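Local structure of nickel-dependent hydrogenase large subunit (Allochromatium vinosum, 3MYR) at residues 81-89 against 454-464; 169-177 against 537-547. The protein is the nickel-iron subunit of a heterodimeric hydrogenase that oxidises molecular hydrogen and passes the electrons to an acceptor, probably recycling hydrogen made by nitrogenase. All blocks are in the same frame, centred on the assembly; numbering follows the deposited sequence.

Contact 1 of 2, residues 81-89 against 454-464; sequences RIELPLNAQ and NVKSGDTKTFN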
# COMPACT_ATOMS: atom_id res chain seq x y z
N ARG B 81 8.33 -26.93 2.05
CA ARG B 81 9.64 -26.95 2.80
C ARG B 81 10.79 -26.61 1.91
O ARG B 81 11.75 -27.36 1.82
CB ARG B 81 9.93 -28.31 3.50
CG ARG B 81 8.62 -28.99 3.85
CD ARG B 81 8.27 -28.98 5.29
NE ARG B 81 8.30 -30.39 5.74
CZ ARG B 81 9.35 -31.01 6.32
NH1 ARG B 81 9.23 -32.31 6.69
NH2 ARG B 81 10.50 -30.37 6.57
N ILE B 82 10.69 -25.50 1.21
CA ILE B 82 11.83 -25.10 0.43
C ILE B 82 12.65 -24.18 1.35
O ILE B 82 12.11 -23.24 1.89
CB ILE B 82 11.32 -24.32 -0.75
CG1 ILE B 82 10.46 -25.26 -1.58
CG2 ILE B 82 12.47 -23.68 -1.52
CD1 ILE B 82 9.62 -24.52 -2.70
N GLU B 83 13.95 -24.42 1.48
CA GLU B 83 14.86 -23.44 2.15
C GLU B 83 15.45 -22.47 1.13
O GLU B 83 15.89 -22.90 0.06
CB GLU B 83 16.09 -24.17 2.78
CG GLU B 83 15.80 -25.04 3.98
CD GLU B 83 15.99 -24.29 5.31
OE1 GLU B 83 16.95 -23.45 5.44
OE2 GLU B 83 15.16 -24.56 6.22
N LEU B 84 15.53 -21.20 1.47
CA LEU B 84 16.12 -20.22 0.57
C LEU B 84 17.63 -20.26 0.66
O LEU B 84 18.16 -20.37 1.76
CB LEU B 84 15.75 -18.80 0.99
CG LEU B 84 14.36 -18.25 0.79
CD1 LEU B 84 14.42 -16.71 0.92
CD2 LEU B 84 13.82 -18.67 -0.55
N PRO B 85 18.33 -19.91 -0.43
CA PRO B 85 19.75 -19.56 -0.29
C PRO B 85 19.95 -18.26 0.47
O PRO B 85 19.10 -17.34 0.43
CB PRO B 85 20.22 -19.35 -1.75
CG PRO B 85 19.05 -19.78 -2.64
CD PRO B 85 17.80 -19.70 -1.79
N LEU B 86 21.10 -18.12 1.12
CA LEU B 86 21.33 -16.95 1.99
C LEU B 86 21.13 -15.63 1.20
O LEU B 86 20.55 -14.68 1.72
CB LEU B 86 22.74 -17.00 2.59
CG LEU B 86 23.13 -15.84 3.52
CD1 LEU B 86 22.12 -15.64 4.67
CD2 LEU B 86 24.52 -16.19 4.15
N ASN B 87 21.65 -15.56 -0.03
CA ASN B 87 21.62 -14.26 -0.73
C ASN B 87 20.17 -13.89 -0.97
O ASN B 87 19.80 -12.72 -0.90
CB ASN B 87 22.30 -14.34 -2.09
CG ASN B 87 23.79 -14.47 -1.99
OD1 ASN B 87 24.39 -14.00 -1.02
ND2 ASN B 87 24.42 -15.13 -2.99
N ALA B 88 19.31 -14.89 -1.23
CA ALA B 88 17.90 -14.56 -1.44
C ALA B 88 17.30 -13.97 -0.17
O ALA B 88 16.46 -13.04 -0.20
CB ALA B 88 17.11 -15.81 -1.91
N GLN B 89 17.65 -14.56 0.97
CA GLN B 89 17.08 -14.14 2.22
C GLN B 89 17.53 -12.72 2.57
O GLN B 89 16.71 -11.90 2.99
CB GLN B 89 17.43 -15.14 3.35
CG GLN B 89 16.56 -14.87 4.61
CD GLN B 89 15.11 -15.42 4.49
OE1 GLN B 89 14.81 -16.52 4.96
NE2 GLN B 89 14.22 -14.63 3.93
N ASN B 454 28.99 -12.39 1.43
CA ASN B 454 28.64 -13.72 1.00
C ASN B 454 29.02 -13.90 -0.47
O ASN B 454 29.60 -14.92 -0.85
CB ASN B 454 27.16 -14.04 1.21
CG ASN B 454 26.86 -15.51 1.01
OD1 ASN B 454 25.90 -15.88 0.27
ND2 ASN B 454 27.61 -16.39 1.73
N VAL B 455 28.75 -12.86 -1.29
CA VAL B 455 29.11 -12.91 -2.70
C VAL B 455 30.64 -12.97 -2.88
O VAL B 455 31.15 -13.85 -3.60
CB VAL B 455 28.54 -11.71 -3.44
CG1 VAL B 455 29.17 -11.57 -4.82
CG2 VAL B 455 27.03 -11.85 -3.55
N LYS B 456 31.36 -12.10 -2.17
CA LYS B 456 32.82 -12.10 -2.14
C LYS B 456 33.44 -13.49 -1.77
O LYS B 456 34.39 -13.93 -2.39
CB LYS B 456 33.37 -10.95 -1.26
CG LYS B 456 34.85 -10.91 -1.28
CD LYS B 456 35.43 -9.65 -0.60
CE LYS B 456 36.96 -9.77 -0.68
NZ LYS B 456 37.60 -8.50 -0.33
N SER B 457 32.82 -14.23 -0.86
CA SER B 457 33.36 -15.52 -0.48
C SER B 457 33.05 -16.65 -1.51
O SER B 457 33.32 -17.84 -1.26
CB SER B 457 32.77 -15.88 0.90
OG SER B 457 31.43 -16.38 0.76
N GLY B 458 32.33 -16.31 -2.60
CA GLY B 458 32.03 -17.28 -3.66
C GLY B 458 30.61 -17.86 -3.75
O GLY B 458 30.39 -18.73 -4.58
N ASP B 459 29.67 -17.48 -2.86
CA ASP B 459 28.28 -17.96 -2.96
C ASP B 459 27.44 -16.92 -3.73
O ASP B 459 27.09 -15.83 -3.19
CB ASP B 459 27.67 -18.21 -1.56
CG ASP B 459 26.20 -18.69 -1.62
OD1 ASP B 459 25.75 -19.09 -2.74
OD2 ASP B 459 25.47 -18.64 -0.57
N THR B 460 27.17 -17.20 -5.01
CA THR B 460 26.36 -16.26 -5.78
C THR B 460 25.00 -16.88 -6.09
O THR B 460 24.29 -16.44 -6.98
CB THR B 460 27.05 -15.84 -7.09
OG1 THR B 460 27.34 -17.00 -7.87
CG2 THR B 460 28.36 -15.14 -6.84
N LYS B 461 24.64 -17.94 -5.36
CA LYS B 461 23.36 -18.54 -5.58
C LYS B 461 22.17 -17.63 -5.11
O LYS B 461 22.25 -17.03 -4.03
CB LYS B 461 23.39 -19.87 -4.84
CG LYS B 461 22.18 -20.75 -5.05
CD LYS B 461 22.62 -21.98 -5.80
CE LYS B 461 21.44 -22.91 -6.03
NZ LYS B 461 20.93 -22.73 -7.43
N THR B 462 21.07 -17.59 -5.87
CA THR B 462 19.92 -16.75 -5.51
C THR B 462 18.59 -17.53 -5.62
O THR B 462 17.53 -17.01 -5.25
CB THR B 462 19.83 -15.47 -6.43
OG1 THR B 462 20.06 -15.88 -7.79
CG2 THR B 462 20.87 -14.39 -6.05
N PHE B 463 18.64 -18.79 -6.04
CA PHE B 463 17.39 -19.53 -6.28
C PHE B 463 17.56 -21.00 -6.07
O PHE B 463 18.45 -21.63 -6.67
CB PHE B 463 16.91 -19.23 -7.72
CG PHE B 463 15.68 -19.99 -8.13
CD1 PHE B 463 15.77 -21.04 -9.04
CD2 PHE B 463 14.44 -19.63 -7.65
CE1 PHE B 463 14.57 -21.73 -9.47
CE2 PHE B 463 13.24 -20.35 -8.01
CZ PHE B 463 13.33 -21.40 -8.93
N ASN B 464 16.70 -21.57 -5.24
CA ASN B 464 16.72 -23.00 -4.96
C ASN B 464 15.70 -23.59 -5.97
O ASN B 464 14.48 -23.35 -5.86
CB ASN B 464 16.23 -23.20 -3.51
CG ASN B 464 16.11 -24.68 -3.11
OD1 ASN B 464 15.85 -25.04 -1.92
ND2 ASN B 464 16.16 -25.52 -4.07
O HOH W 1 23.08 -17.62 -1.37
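The Pro-85 ring lies against the backbone of 461-464, its CG 3.6 Å from Phe-463 N, while its CB packs on the aliphatic CG of Lys-461. Pro-85 is the N-cap residue of helix 86-112, and the partner chain leaves helix 426-456 through a Schellman motif with Gly-458 at positive phi; the contact thus joins the start of one helix to the exit of another. Asn-87, in the first turn, supplies the polar grip. Its CG stands beside the backbone N (chi1 -72°), and from there ND2 reaches two carbonyls. The bond to Asp-459 O is 2.8 Å long, nearly straight at 165° and within the amide plane; that to Lys-461 O, at 3.1 Å, is more bent. Both acceptors are met from above their carbonyl planes, and together they fix the rotation of this buried amide. Asp-204 of the small subunit forms a salt bridge with Lys-461 NZ, placing the loop at the subunit interface. A water bridges the helix start to the partner loop: it accepts from Asn-87 N at 2.8 Å and donates to Lys-461 O and to Asp-459 OD2, the latter at 2.7 Å.

Contact 2 of 2, residues 169-177 against 537-547; sequences NGYWGHPAY and VDVKQPIEILR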
# COMPACT_ATOMS: atom_id res chain seq x y z
N ASN B 169 -12.01 23.02 1.28
CA ASN B 169 -12.90 22.63 2.41
C ASN B 169 -12.16 21.98 3.58
O ASN B 169 -12.76 21.16 4.30
CB ASN B 169 -14.02 21.63 1.95
CG ASN B 169 -14.82 22.14 0.72
OD1 ASN B 169 -15.48 21.37 -0.03
ND2 ASN B 169 -14.77 23.42 0.52
N GLY B 170 -10.85 22.24 3.73
CA GLY B 170 -10.05 21.59 4.76
C GLY B 170 -10.41 22.24 6.10
O GLY B 170 -11.20 23.20 6.17
N TYR B 171 -9.84 21.70 7.17
CA TYR B 171 -10.29 22.03 8.49
C TYR B 171 -9.41 23.13 9.07
O TYR B 171 -9.36 23.31 10.27
CB TYR B 171 -10.34 20.75 9.38
CG TYR B 171 -11.19 19.62 8.79
CD1 TYR B 171 -12.32 19.90 8.01
CD2 TYR B 171 -10.83 18.28 8.95
CE1 TYR B 171 -13.06 18.85 7.39
CE2 TYR B 171 -11.55 17.23 8.33
CZ TYR B 171 -12.64 17.51 7.56
OH TYR B 171 -13.37 16.49 6.99
N TRP B 172 -8.70 23.85 8.21
CA TRP B 172 -7.72 24.85 8.64
C TRP B 172 -8.34 25.79 9.72
O TRP B 172 -9.49 26.25 9.59
CB TRP B 172 -7.27 25.68 7.42
CG TRP B 172 -7.04 24.79 6.20
CD1 TRP B 172 -7.66 24.91 4.98
CD2 TRP B 172 -6.20 23.63 6.12
NE1 TRP B 172 -7.25 23.89 4.15
CE2 TRP B 172 -6.38 23.08 4.82
CE3 TRP B 172 -5.34 22.97 7.02
CZ2 TRP B 172 -5.69 21.92 4.37
CZ3 TRP B 172 -4.68 21.78 6.60
CH2 TRP B 172 -4.84 21.29 5.27
N GLY B 173 -7.57 26.12 10.75
CA GLY B 173 -8.07 27.08 11.79
C GLY B 173 -8.90 26.35 12.86
O GLY B 173 -9.30 26.97 13.86
N HIS B 174 -9.10 25.04 12.71
CA HIS B 174 -9.79 24.27 13.78
C HIS B 174 -8.92 24.37 15.07
O HIS B 174 -7.66 24.40 14.99
CB HIS B 174 -9.88 22.80 13.34
CG HIS B 174 -10.76 21.95 14.23
ND1 HIS B 174 -10.35 21.50 15.47
CD2 HIS B 174 -11.96 21.36 13.99
CE1 HIS B 174 -11.31 20.76 16.00
NE2 HIS B 174 -12.26 20.60 15.09
N PRO B 175 -9.59 24.46 16.26
CA PRO B 175 -8.86 24.66 17.53
C PRO B 175 -7.97 23.46 17.88
O PRO B 175 -7.01 23.62 18.64
CB PRO B 175 -9.99 24.86 18.57
CG PRO B 175 -11.23 24.23 17.90
CD PRO B 175 -11.05 24.63 16.45
N ALA B 176 -8.21 22.29 17.26
CA ALA B 176 -7.33 21.13 17.48
C ALA B 176 -5.92 21.36 16.91
O ALA B 176 -4.94 20.68 17.26
CB ALA B 176 -7.97 19.84 16.86
N TYR B 177 -5.80 22.32 15.99
CA TYR B 177 -4.44 22.64 15.44
C TYR B 177 -3.67 23.54 16.39
O TYR B 177 -4.17 24.58 16.78
CB TYR B 177 -4.53 23.32 14.06
CG TYR B 177 -4.93 22.41 12.92
CD1 TYR B 177 -6.10 22.67 12.20
CD2 TYR B 177 -4.07 21.38 12.47
CE1 TYR B 177 -6.45 21.88 11.08
CE2 TYR B 177 -4.36 20.61 11.36
CZ TYR B 177 -5.56 20.87 10.66
OH TYR B 177 -5.87 20.06 9.59
N VAL B 537 -14.97 18.47 18.77
CA VAL B 537 -15.48 19.82 18.81
C VAL B 537 -16.59 20.13 17.78
O VAL B 537 -17.53 20.89 18.09
CB VAL B 537 -14.45 20.99 19.00
CG1 VAL B 537 -13.05 20.57 19.37
CG2 VAL B 537 -14.57 22.08 17.95
N ASP B 538 -16.51 19.49 16.62
CA ASP B 538 -17.42 19.80 15.52
C ASP B 538 -17.58 18.59 14.58
O ASP B 538 -16.65 18.20 13.88
CB ASP B 538 -16.88 21.02 14.79
CG ASP B 538 -17.71 21.41 13.55
OD1 ASP B 538 -17.30 22.39 12.87
OD2 ASP B 538 -18.69 20.71 13.20
N VAL B 539 -18.79 18.02 14.55
CA VAL B 539 -19.04 16.82 13.78
C VAL B 539 -18.88 16.97 12.29
O VAL B 539 -18.70 15.97 11.58
CB VAL B 539 -20.39 16.12 14.14
CG1 VAL B 539 -20.38 15.71 15.65
CG2 VAL B 539 -21.66 17.01 13.76
N LYS B 540 -18.85 18.21 11.81
CA LYS B 540 -18.61 18.47 10.38
C LYS B 540 -17.16 18.58 9.98
O LYS B 540 -16.87 18.74 8.81
CB LYS B 540 -19.32 19.77 9.99
CG LYS B 540 -20.84 19.68 10.25
CD LYS B 540 -21.66 20.56 9.30
CE LYS B 540 -23.17 20.41 9.65
NZ LYS B 540 -24.10 21.22 8.77
N GLN B 541 -16.28 18.66 10.98
CA GLN B 541 -14.84 18.75 10.80
C GLN B 541 -14.24 17.80 11.85
O GLN B 541 -13.64 18.24 12.83
CB GLN B 541 -14.31 20.19 11.03
CG GLN B 541 -14.92 21.26 10.09
CD GLN B 541 -14.06 22.57 9.98
OE1 GLN B 541 -13.32 22.92 10.85
NE2 GLN B 541 -14.13 23.22 8.84
N PRO B 542 -14.45 16.49 11.66
CA PRO B 542 -14.10 15.49 12.69
C PRO B 542 -12.58 15.18 12.69
O PRO B 542 -12.16 14.04 12.57
CB PRO B 542 -14.92 14.29 12.22
CG PRO B 542 -14.66 14.34 10.69
CD PRO B 542 -14.96 15.84 10.43
N ILE B 543 -11.75 16.21 12.81
CA ILE B 543 -10.33 16.02 12.84
C ILE B 543 -9.89 15.06 13.97
O ILE B 543 -8.91 14.37 13.81
CB ILE B 543 -9.68 17.38 12.96
CG1 ILE B 543 -8.17 17.31 12.69
CG2 ILE B 543 -9.99 17.99 14.30
CD1 ILE B 543 -7.57 18.71 12.32
N GLU B 544 -10.66 14.93 15.05
CA GLU B 544 -10.21 14.07 16.12
C GLU B 544 -10.35 12.61 15.74
O GLU B 544 -9.58 11.78 16.17
CB GLU B 544 -11.00 14.31 17.41
CG GLU B 544 -10.93 15.79 17.97
CD GLU B 544 -12.03 16.72 17.44
OE1 GLU B 544 -12.35 17.73 18.12
OE2 GLU B 544 -12.59 16.50 16.34
N ILE B 545 -11.37 12.29 14.95
CA ILE B 545 -11.52 10.93 14.45
C ILE B 545 -10.34 10.60 13.52
O ILE B 545 -9.69 9.55 13.66
CB ILE B 545 -12.88 10.77 13.75
CG1 ILE B 545 -13.97 10.63 14.82
CG2 ILE B 545 -12.88 9.52 12.81
CD1 ILE B 545 -15.46 10.58 14.20
N LEU B 546 -10.04 11.53 12.60
CA LEU B 546 -9.02 11.31 11.61
C LEU B 546 -7.67 11.10 12.30
O LEU B 546 -6.92 10.26 11.89
CB LEU B 546 -8.95 12.50 10.64
CG LEU B 546 -10.23 12.77 9.80
CD1 LEU B 546 -9.97 13.94 8.84
CD2 LEU B 546 -10.67 11.56 9.03
N ARG B 547 -7.35 11.91 13.30
CA ARG B 547 -6.02 11.77 13.91
C ARG B 547 -5.79 10.34 14.39
O ARG B 547 -4.73 9.81 14.17
CB ARG B 547 -5.88 12.72 15.12
CG ARG B 547 -5.56 14.09 14.72
CD ARG B 547 -5.60 15.07 15.90
NE ARG B 547 -5.26 16.38 15.39
CZ ARG B 547 -4.99 17.45 16.12
NH1 ARG B 547 -5.11 17.45 17.44
NH2 ARG B 547 -4.65 18.56 15.49
O HOH W 2 -14.79 21.85 5.91
O HOH W 3 -15.94 17.00 6.73
O HOH W 4 -11.92 25.06 11.14
O HOH W 5 -14.15 18.47 15.53
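With chi1 at -170°, His-174 carries CG opposite its backbone N and turns one face of its ring to Ile-543 CG2, whereas Tyr-171 (chi1 -55°) swings its ring beside its own N and over Gln-541. The loop 169-177 contains two successive beta turns, type II from Tyr-171 to His-174 and type I from His-174 to Tyr-177, and packs on the start of helix 543-551, where Pro-542 is the N-cap. Three CH-pi contacts show how closely the rings are covered. Gln-541 CA sits 3.9 Å from the Tyr-171 centroid. Ile-543 CG2 lies 3.6 Å from the centroid of His-174, and Ile-543 CD1 3.8 Å from that of Tyr-177, so one isoleucine covers a face of two rings with different branches. At the Tyr-171 edge Leu-546 CD1 lies near the ring plane, and the hydroxyl bonds Ser-49 N of the small subunit. Both ring nitrogens of His-174 are engaged: ND1 accepts from Ala-176 N at 2.9 Å, close to the ring plane, and NE2 meets a water that lies within hydrogen-bonding distance of Glu-544 OE2 and Gln-541 O as well. A leucine in its place would probably leave Ala-176 N without this acceptor and deprive that water of its imidazole partner. Farther along the helix, Arg-547 lays its guanidinium over Ala-176 CB, and NH2 donates to Ala-176 O at 2.8 Å from well above the carbonyl plane.

Overall arrangement
Contacts 1 and 2 lie on opposite sides of the chain's centre, with centres about 52 Å apart and nearest atoms about 32 Å apart, so they do not touch. Their segments alternate along the chain: 81-89, 169-177, 454-464, then 537-547. Each contact ties an early part of the large subunit to one more than 350 residues later. Contact 1 involves helices 86-112 and 426-456; contact 2 joins the loop between helices 145-160 and 181-201 to helix 543-551. Both lie away from the nickel-iron and magnesium sites, and residues of both contacts also touch the small subunit, at two well-separated places.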